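Local atomic coordinates of neural cell adhesion molecule 1 (Homo sapiens, PDB entry 2HAZ), a protein that probably mediates adhesion of neural cells and carries a first fibronectin type III repeat whose alpha-helix is critical for polysialylation of its N-glycans. Residues A[15-20]-A[98-103]; A[42-47]-A[68-73]. All coordinates share one frame; numbering follows the deposited sequence.

In the fold
Both contacts join the same two sheets of this fibronectin type III sandwich, and contact 2 (42-47 with 68-73) is nested along the chain within the loop closed by contact 1 (15-20 with 98-103). Their centres lie about 9 Å apart and they share one stretch of core: CZ of F100 rests 3.5 Å from CD1 of I70, while CD1 of L73 approaches CG2 of T102 to 3.7 Å. A probable hydrogen bond from L73 N to S20 O, 2.9 Å, adds a polar tie. The sodium ion bound by D13 and D27 is remote from both contacts, about 12 Å from the side chain of S98 and about 14 Å from that of V68.

Contact 1: A[15-20]-A[98-103]; sequences VEPYSS and SEFKTQ
V15 and F100 make the central apolar meeting, their side chains crossing at about a right angle. CG1 of V15 stands over one face of the ring, 3.8 Å from its centroid and displaced toward the rim, in a CH-pi contact. F100 holds its CG between the backbone N and the carbonyl carbon (chi1 64°); the ring lies with that face to V15. P17 extends the apolar patch, its CB lying 3.8 Å from CD1 of F100, while its CG sits tightly against K101 O at 3.1 Å. An alanine in place of F100 would probably leave V15 CG1 without its aromatic face and open a gap beside P17.

The polar contacts gather further along, where Q103 grips two successive carbonyls. Its NE2 donates to P17 O over 3.0 Å in a nearly straight bond (170°), with the acceptor close to the amide plane. Its backbone N reaches Y18 O at 2.9 Å from above the carbonyl plane. The Y18 ring runs alongside the Q103 amide, their planes 35° apart. T102 brings its CB near S19 O, but its hydroxyl bonds K74 O and T77 N instead.

Strands 15-17 and 98-101 run nearly parallel, 7.3 Å apart, each at the outer edge of its own sheet: the facing of first and last strands typical of the fibronectin type III beta sandwich.

Contact 2: A[42-47]-A[68-73]; sequences AEWRAV and VTIVGL
W44 presents one face of its indole to I70 and has the largest share of the buried surface. CB of I70 stands 4.1 Å from the centroid of the six-membered ring and 11° off its normal, a CH-pi contact, while CG2 of the same isoleucine comes to 3.6 Å from CE3 of W44. The two side chains slide past each other in opposite directions. W44 holds its CG in the crowded position between its backbone N and carbonyl carbon (chi1 62°), and its indole lies against strand 68-70. Such filling of the gap between facing sheets makes the hydrophobic core of a fibronectin type III sandwich; here strands 42-46 and 68-70 pass at 31°, with Y57 touching both A42 and I70 from the adjoining strand 53-58. A42 offers a smaller surface, its CB lying 4.1 Å from CG2 of I70 and more loosely against V68. At the pyrrole side of the indole, CD2 of L73 lies 3.6 Å from CD1 of W44. The indole N-H is satisfied by a water in the ring plane, 2.9 Å from NE1 of W44, which in turn donates to G72 O, tying the tryptophan to the turn after strand 68-70.

Contact 1: A[15-20]-A[98-103]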
ATOM      1  N   VAL A  15      -3.577   5.682  -8.112  1.00 17.41           N
ATOM      2  CA  VAL A  15      -4.705   5.233  -7.322  1.00 16.72           C
ATOM      3  C   VAL A  15      -6.000   5.596  -8.051  1.00 17.33           C
ATOM      4  O   VAL A  15      -6.199   6.755  -8.442  1.00 17.59           O
ATOM      5  CB  VAL A  15      -4.700   5.895  -5.941  1.00 16.11           C
ATOM      6  CG1 VAL A  15      -5.866   5.373  -5.105  1.00 15.07           C
ATOM      7  CG2 VAL A  15      -3.340   5.687  -5.245  1.00 14.24           C
ATOM      8  N   GLU A  16      -6.854   4.609  -8.276  1.00 17.82           N
ATOM      9  CA  GLU A  16      -8.134   4.867  -8.917  1.00 18.02           C
ATOM     10  C   GLU A  16      -9.190   4.846  -7.829  1.00 17.46           C
ATOM     11  O   GLU A  16      -9.573   3.777  -7.346  1.00 16.86           O
ATOM     12  CB  GLU A  16      -8.448   3.846 -10.015  1.00 18.20           C
ATOM     13  CG  GLU A  16      -7.343   3.674 -11.047  1.00 22.34           C
ATOM     14  CD  GLU A  16      -7.265   2.256 -11.592  1.00 28.09           C
ATOM     15  OE1 GLU A  16      -6.392   1.491 -11.116  1.00 30.56           O
ATOM     16  OE2 GLU A  16      -8.082   1.885 -12.479  1.00 30.03           O
ATOM     17  N   PRO A  17      -9.633   6.037  -7.403  1.00 16.79           N
ATOM     18  CA  PRO A  17     -10.635   6.102  -6.363  1.00 17.30           C
ATOM     19  C   PRO A  17     -12.071   6.059  -6.868  1.00 17.55           C
ATOM     20  O   PRO A  17     -12.386   6.560  -7.958  1.00 17.65           O
ATOM     21  CB  PRO A  17     -10.344   7.452  -5.693  1.00 17.26           C
ATOM     22  CG  PRO A  17      -9.837   8.308  -6.829  1.00 16.41           C
ATOM     23  CD  PRO A  17      -9.179   7.381  -7.823  1.00 17.09           C
ATOM     24  N   TYR A  18     -12.921   5.454  -6.055  1.00 17.61           N
ATOM     25  CA  TYR A  18     -14.354   5.583  -6.198  1.00 18.74           C
ATOM     26  C   TYR A  18     -14.891   6.371  -4.998  1.00 18.83           C
ATOM     27  O   TYR A  18     -14.241   7.332  -4.548  1.00 18.96           O
ATOM     28  CB  TYR A  18     -14.980   4.190  -6.381  1.00 19.01           C
ATOM     29  CG  TYR A  18     -14.391   3.562  -7.607  1.00 19.87           C
ATOM     30  CD1 TYR A  18     -14.850   3.922  -8.878  1.00 21.74           C
ATOM     31  CD2 TYR A  18     -13.306   2.695  -7.515  1.00 22.13           C
ATOM     32  CE1 TYR A  18     -14.274   3.398 -10.023  1.00 23.14           C
ATOM     33  CE2 TYR A  18     -12.725   2.162  -8.656  1.00 21.97           C
ATOM     34  CZ  TYR A  18     -13.220   2.524  -9.899  1.00 22.47           C
ATOM     35  OH  TYR A  18     -12.665   1.998 -11.029  1.00 23.05           O
ATOM     36  N   SER A  19     -16.035   5.963  -4.457  1.00 19.20           N
ATOM     37  CA  SER A  19     -16.679   6.727  -3.392  1.00 19.42           C
ATOM     38  C   SER A  19     -16.168   6.389  -2.011  1.00 19.15           C
ATOM     39  O   SER A  19     -15.825   7.281  -1.242  1.00 19.64           O
ATOM     40  CB  SER A  19     -18.212   6.609  -3.456  1.00 19.59           C
ATOM     41  OG  SER A  19     -18.686   7.369  -4.549  1.00 22.00           O
ATOM     42  N   SER A  20     -16.129   5.099  -1.697  1.00 19.01           N
ATOM     43  CA  SER A  20     -15.711   4.637  -0.378  1.00 18.20           C
ATOM     44  C   SER A  20     -14.537   3.635  -0.471  1.00 17.32           C
ATOM     45  O   SER A  20     -14.106   3.072   0.539  1.00 16.62           O
ATOM     46  CB  SER A  20     -16.904   4.016   0.344  1.00 18.55           C
ATOM     47  OG  SER A  20     -17.312   2.813  -0.303  1.00 18.70           O
ATOM     48  N   SER A  98       1.292   8.493  -1.733  1.00 15.69           N
ATOM     49  CA  SER A  98       0.545   8.974  -2.895  1.00 16.44           C
ATOM     50  C   SER A  98      -0.779   9.544  -2.423  1.00 16.69           C
ATOM     51  O   SER A  98      -1.470   8.925  -1.617  1.00 16.34           O
ATOM     52  CB  SER A  98       0.275   7.834  -3.872  1.00 16.30           C
ATOM     53  OG  SER A  98      -0.453   8.298  -5.010  1.00 18.58           O
ATOM     54  N   GLU A  99      -1.138  10.718  -2.930  1.00 16.97           N
ATOM     55  CA  GLU A  99      -2.334  11.386  -2.464  1.00 17.33           C
ATOM     56  C   GLU A  99      -3.435  11.235  -3.523  1.00 17.10           C
ATOM     57  O   GLU A  99      -3.173  11.380  -4.721  1.00 17.97           O
ATOM     58  CB  GLU A  99      -2.023  12.858  -2.146  1.00 17.63           C
ATOM     59  CG  GLU A  99      -1.280  13.124  -0.801  1.00 21.23           C
ATOM     60  CD  GLU A  99       0.272  12.982  -0.853  1.00 25.59           C
ATOM     61  OE1 GLU A  99       0.958  13.782  -1.546  1.00 25.52           O
ATOM     62  OE2 GLU A  99       0.822  12.091  -0.160  1.00 25.55           O
ATOM     63  N   PHE A 100      -4.650  10.908  -3.087  1.00 15.17           N
ATOM     64  CA  PHE A 100      -5.807  10.844  -3.978  1.00 13.94           C
ATOM     65  C   PHE A 100      -7.052  11.423  -3.283  1.00 13.79           C
ATOM     66  O   PHE A 100      -7.023  11.706  -2.075  1.00 12.81           O
ATOM     67  CB  PHE A 100      -6.078   9.400  -4.417  1.00 13.37           C
ATOM     68  CG  PHE A 100      -6.461   8.487  -3.280  1.00 13.03           C
ATOM     69  CD1 PHE A 100      -7.805   8.269  -2.953  1.00 11.52           C
ATOM     70  CD2 PHE A 100      -5.475   7.849  -2.521  1.00 10.51           C
ATOM     71  CE1 PHE A 100      -8.150   7.429  -1.875  1.00 12.49           C
ATOM     72  CE2 PHE A 100      -5.807   7.016  -1.463  1.00 10.30           C
ATOM     73  CZ  PHE A 100      -7.142   6.813  -1.130  1.00  9.24           C
ATOM     74  N   LYS A 101      -8.137  11.573  -4.045  1.00 13.70           N
ATOM     75  CA  LYS A 101      -9.420  12.054  -3.505  1.00 13.62           C
ATOM     76  C   LYS A 101     -10.566  11.130  -3.917  1.00 13.86           C
ATOM     77  O   LYS A 101     -10.709  10.776  -5.094  1.00 13.66           O
ATOM     78  CB  LYS A 101      -9.700  13.495  -3.969  1.00 14.31           C
ATOM     79  CG  LYS A 101     -10.762  14.213  -3.122  1.00 12.69           C
ATOM     80  CD  LYS A 101     -10.946  15.662  -3.604  1.00 14.15           C
ATOM     81  CE  LYS A 101     -11.733  16.449  -2.573  1.00 15.37           C
ATOM     82  NZ  LYS A 101     -12.293  17.722  -3.106  1.00 19.04           N
ATOM     83  N   THR A 102     -11.382  10.735  -2.943  1.00 13.46           N
ATOM     84  CA  THR A 102     -12.543   9.910  -3.242  1.00 14.17           C
ATOM     85  C   THR A 102     -13.567  10.782  -3.961  1.00 14.76           C
ATOM     86  O   THR A 102     -13.693  11.974  -3.671  1.00 15.24           O
ATOM     87  CB  THR A 102     -13.158   9.263  -1.960  1.00 12.79           C
ATOM     88  OG1 THR A 102     -13.266  10.241  -0.916  1.00 13.37           O
ATOM     89  CG2 THR A 102     -12.291   8.098  -1.454  1.00 13.66           C
ATOM     90  N   GLN A 103     -14.267  10.184  -4.917  1.00 16.28           N
ATOM     91  CA  GLN A 103     -15.328  10.851  -5.656  1.00 17.09           C
ATOM     92  C   GLN A 103     -16.537  11.187  -4.783  1.00 18.02           C
ATOM     93  O   GLN A 103     -16.768  10.535  -3.763  1.00 17.79           O
ATOM     94  CB  GLN A 103     -15.778   9.973  -6.826  1.00 17.08           C
ATOM     95  CG  GLN A 103     -14.652   9.658  -7.796  1.00 17.25           C
ATOM     96  CD  GLN A 103     -15.171   9.012  -9.063  1.00 19.25           C
ATOM     97  OE1 GLN A 103     -16.038   9.573  -9.745  1.00 19.77           O
ATOM     98  NE2 GLN A 103     -14.653   7.831  -9.388  1.00 19.28           N
TER

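Contact 2: A[42-47]-A[68-73]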
ATOM      1  N   ALA A  42      -0.955  -1.918   3.454  1.00 12.75           N
ATOM      2  CA  ALA A  42      -1.360  -0.569   3.076  1.00 11.99           C
ATOM      3  C   ALA A  42      -1.728   0.221   4.316  1.00 12.30           C
ATOM      4  O   ALA A  42      -2.460  -0.271   5.168  1.00 11.77           O
ATOM      5  CB  ALA A  42      -2.552  -0.598   2.123  1.00 11.84           C
ATOM      6  N   GLU A  43      -1.204   1.436   4.402  1.00 11.95           N
ATOM      7  CA  GLU A  43      -1.590   2.420   5.407  1.00 11.91           C
ATOM      8  C   GLU A  43      -2.158   3.657   4.709  1.00 11.53           C
ATOM      9  O   GLU A  43      -1.563   4.158   3.735  1.00 11.28           O
ATOM     10  CB  GLU A  43      -0.377   2.810   6.253  1.00 12.00           C
ATOM     11  CG  GLU A  43       0.340   1.625   6.885  1.00 15.86           C
ATOM     12  CD  GLU A  43       1.538   2.049   7.701  1.00 21.11           C
ATOM     13  OE1 GLU A  43       2.650   2.148   7.126  1.00 23.82           O
ATOM     14  OE2 GLU A  43       1.361   2.292   8.921  1.00 26.63           O
ATOM     15  N   TRP A  44      -3.294   4.159   5.195  1.00 10.15           N
ATOM     16  CA  TRP A  44      -3.884   5.376   4.603  1.00 10.94           C
ATOM     17  C   TRP A  44      -4.401   6.301   5.687  1.00 11.40           C
ATOM     18  O   TRP A  44      -4.739   5.853   6.788  1.00 10.49           O
ATOM     19  CB  TRP A  44      -4.990   5.051   3.579  1.00 11.26           C
ATOM     20  CG  TRP A  44      -6.182   4.311   4.142  1.00 11.73           C
ATOM     21  CD1 TRP A  44      -7.345   4.854   4.619  1.00  9.99           C
ATOM     22  CD2 TRP A  44      -6.301   2.894   4.314  1.00 12.17           C
ATOM     23  NE1 TRP A  44      -8.198   3.851   5.034  1.00 13.54           N
ATOM     24  CE2 TRP A  44      -7.584   2.640   4.849  1.00 11.81           C
ATOM     25  CE3 TRP A  44      -5.469   1.806   4.010  1.00 14.35           C
ATOM     26  CZ2 TRP A  44      -8.033   1.340   5.149  1.00 12.19           C
ATOM     27  CZ3 TRP A  44      -5.922   0.509   4.293  1.00 12.24           C
ATOM     28  CH2 TRP A  44      -7.196   0.294   4.847  1.00 10.29           C
ATOM     29  N   ARG A  45      -4.459   7.590   5.372  1.00 11.36           N
ATOM     30  CA  ARG A  45      -5.087   8.551   6.276  1.00 12.73           C
ATOM     31  C   ARG A  45      -5.617   9.758   5.512  1.00 12.84           C
ATOM     32  O   ARG A  45      -5.028  10.180   4.500  1.00 13.50           O
ATOM     33  CB  ARG A  45      -4.116   8.995   7.368  1.00 13.75           C
ATOM     34  CG  ARG A  45      -2.855   9.610   6.875  1.00 15.45           C
ATOM     35  CD  ARG A  45      -2.181  10.545   7.891  1.00 18.97           C
ATOM     36  NE  ARG A  45      -1.134  11.268   7.168  1.00 23.57           N
ATOM     37  CZ  ARG A  45      -1.197  12.548   6.796  1.00 25.35           C
ATOM     38  NH1 ARG A  45      -2.240  13.310   7.127  1.00 24.32           N
ATOM     39  NH2 ARG A  45      -0.188  13.077   6.104  1.00 27.19           N
ATOM     40  N   ALA A  46      -6.740  10.294   5.989  1.00 13.65           N
ATOM     41  CA  ALA A  46      -7.300  11.511   5.432  1.00 13.59           C
ATOM     42  C   ALA A  46      -6.318  12.652   5.721  1.00 13.94           C
ATOM     43  O   ALA A  46      -5.890  12.846   6.861  1.00 13.79           O
ATOM     44  CB  ALA A  46      -8.663  11.792   6.035  1.00 13.11           C
ATOM     45  N   VAL A  47      -5.937  13.385   4.673  1.00 14.33           N
ATOM     46  CA  VAL A  47      -5.008  14.510   4.815  1.00 15.01           C
ATOM     47  C   VAL A  47      -5.565  15.506   5.861  1.00 15.92           C
ATOM     48  O   VAL A  47      -6.750  15.848   5.834  1.00 15.48           O
ATOM     49  CB  VAL A  47      -4.776  15.180   3.437  1.00 15.07           C
ATOM     50  CG1 VAL A  47      -3.989  16.467   3.572  1.00 13.60           C
ATOM     51  CG2 VAL A  47      -4.069  14.208   2.463  1.00 15.28           C
ATOM     52  N   VAL A  68      -3.855  -3.353  -4.705  1.00 15.57           N
ATOM     53  CA  VAL A  68      -4.567  -3.625  -3.472  1.00 14.64           C
ATOM     54  C   VAL A  68      -5.744  -2.638  -3.362  1.00 14.54           C
ATOM     55  O   VAL A  68      -5.654  -1.476  -3.816  1.00 13.79           O
ATOM     56  CB  VAL A  68      -3.645  -3.588  -2.218  1.00 14.45           C
ATOM     57  CG1 VAL A  68      -2.591  -4.685  -2.297  1.00 14.41           C
ATOM     58  CG2 VAL A  68      -2.999  -2.209  -2.021  1.00 13.86           C
ATOM     59  N   THR A  69      -6.840  -3.109  -2.776  1.00 14.32           N
ATOM     60  CA  THR A  69      -8.052  -2.313  -2.641  1.00 15.57           C
ATOM     61  C   THR A  69      -8.226  -1.857  -1.220  1.00 16.11           C
ATOM     62  O   THR A  69      -8.375  -2.672  -0.307  1.00 16.27           O
ATOM     63  CB  THR A  69      -9.333  -3.089  -3.022  1.00 16.04           C
ATOM     64  OG1 THR A  69      -9.199  -3.644  -4.330  1.00 16.10           O
ATOM     65  CG2 THR A  69     -10.544  -2.146  -2.997  1.00 15.41           C
ATOM     66  N   ILE A  70      -8.246  -0.546  -1.043  1.00 16.43           N
ATOM     67  CA  ILE A  70      -8.515   0.015   0.259  1.00 17.25           C
ATOM     68  C   ILE A  70     -10.004   0.334   0.364  1.00 17.39           C
ATOM     69  O   ILE A  70     -10.680   0.669  -0.637  1.00 16.53           O
ATOM     70  CB  ILE A  70      -7.581   1.217   0.594  1.00 17.65           C
ATOM     71  CG1 ILE A  70      -7.747   2.357  -0.410  1.00 18.59           C
ATOM     72  CG2 ILE A  70      -6.094   0.760   0.658  1.00 18.98           C
ATOM     73  CD1 ILE A  70      -6.724   3.498  -0.247  1.00 17.16           C
ATOM     74  N   VAL A  71     -10.515   0.196   1.580  1.00 17.90           N
ATOM     75  CA  VAL A  71     -11.953   0.243   1.862  1.00 19.12           C
ATOM     76  C   VAL A  71     -12.285   1.193   3.009  1.00 18.85           C
ATOM     77  O   VAL A  71     -11.395   1.758   3.649  1.00 19.75           O
ATOM     78  CB  VAL A  71     -12.508  -1.169   2.251  1.00 19.50           C
ATOM     79  CG1 VAL A  71     -12.397  -2.153   1.098  1.00 21.00           C
ATOM     80  CG2 VAL A  71     -11.795  -1.697   3.494  1.00 19.86           C
ATOM     81  N   GLY A  72     -13.579   1.365   3.256  1.00 19.37           N
ATOM     82  CA  GLY A  72     -14.057   2.141   4.394  1.00 19.16           C
ATOM     83  C   GLY A  72     -13.699   3.611   4.358  1.00 18.43           C
ATOM     84  O   GLY A  72     -13.574   4.252   5.417  1.00 18.80           O
ATOM     85  N   LEU A  73     -13.559   4.146   3.148  1.00 17.97           N
ATOM     86  CA  LEU A  73     -13.230   5.542   2.944  1.00 17.43           C
ATOM     87  C   LEU A  73     -14.508   6.375   2.937  1.00 18.05           C
ATOM     88  O   LEU A  73     -15.613   5.856   2.721  1.00 17.96           O
ATOM     89  CB  LEU A  73     -12.468   5.748   1.633  1.00 16.99           C
ATOM     90  CG  LEU A  73     -11.224   4.880   1.378  1.00 15.32           C
ATOM     91  CD1 LEU A  73     -10.758   5.065  -0.051  1.00 15.36           C
ATOM     92  CD2 LEU A  73     -10.116   5.233   2.379  1.00 11.86           C
TER
HETATM   93  O   HOH W   1     -10.728   4.589   6.224  1.00 31.62           O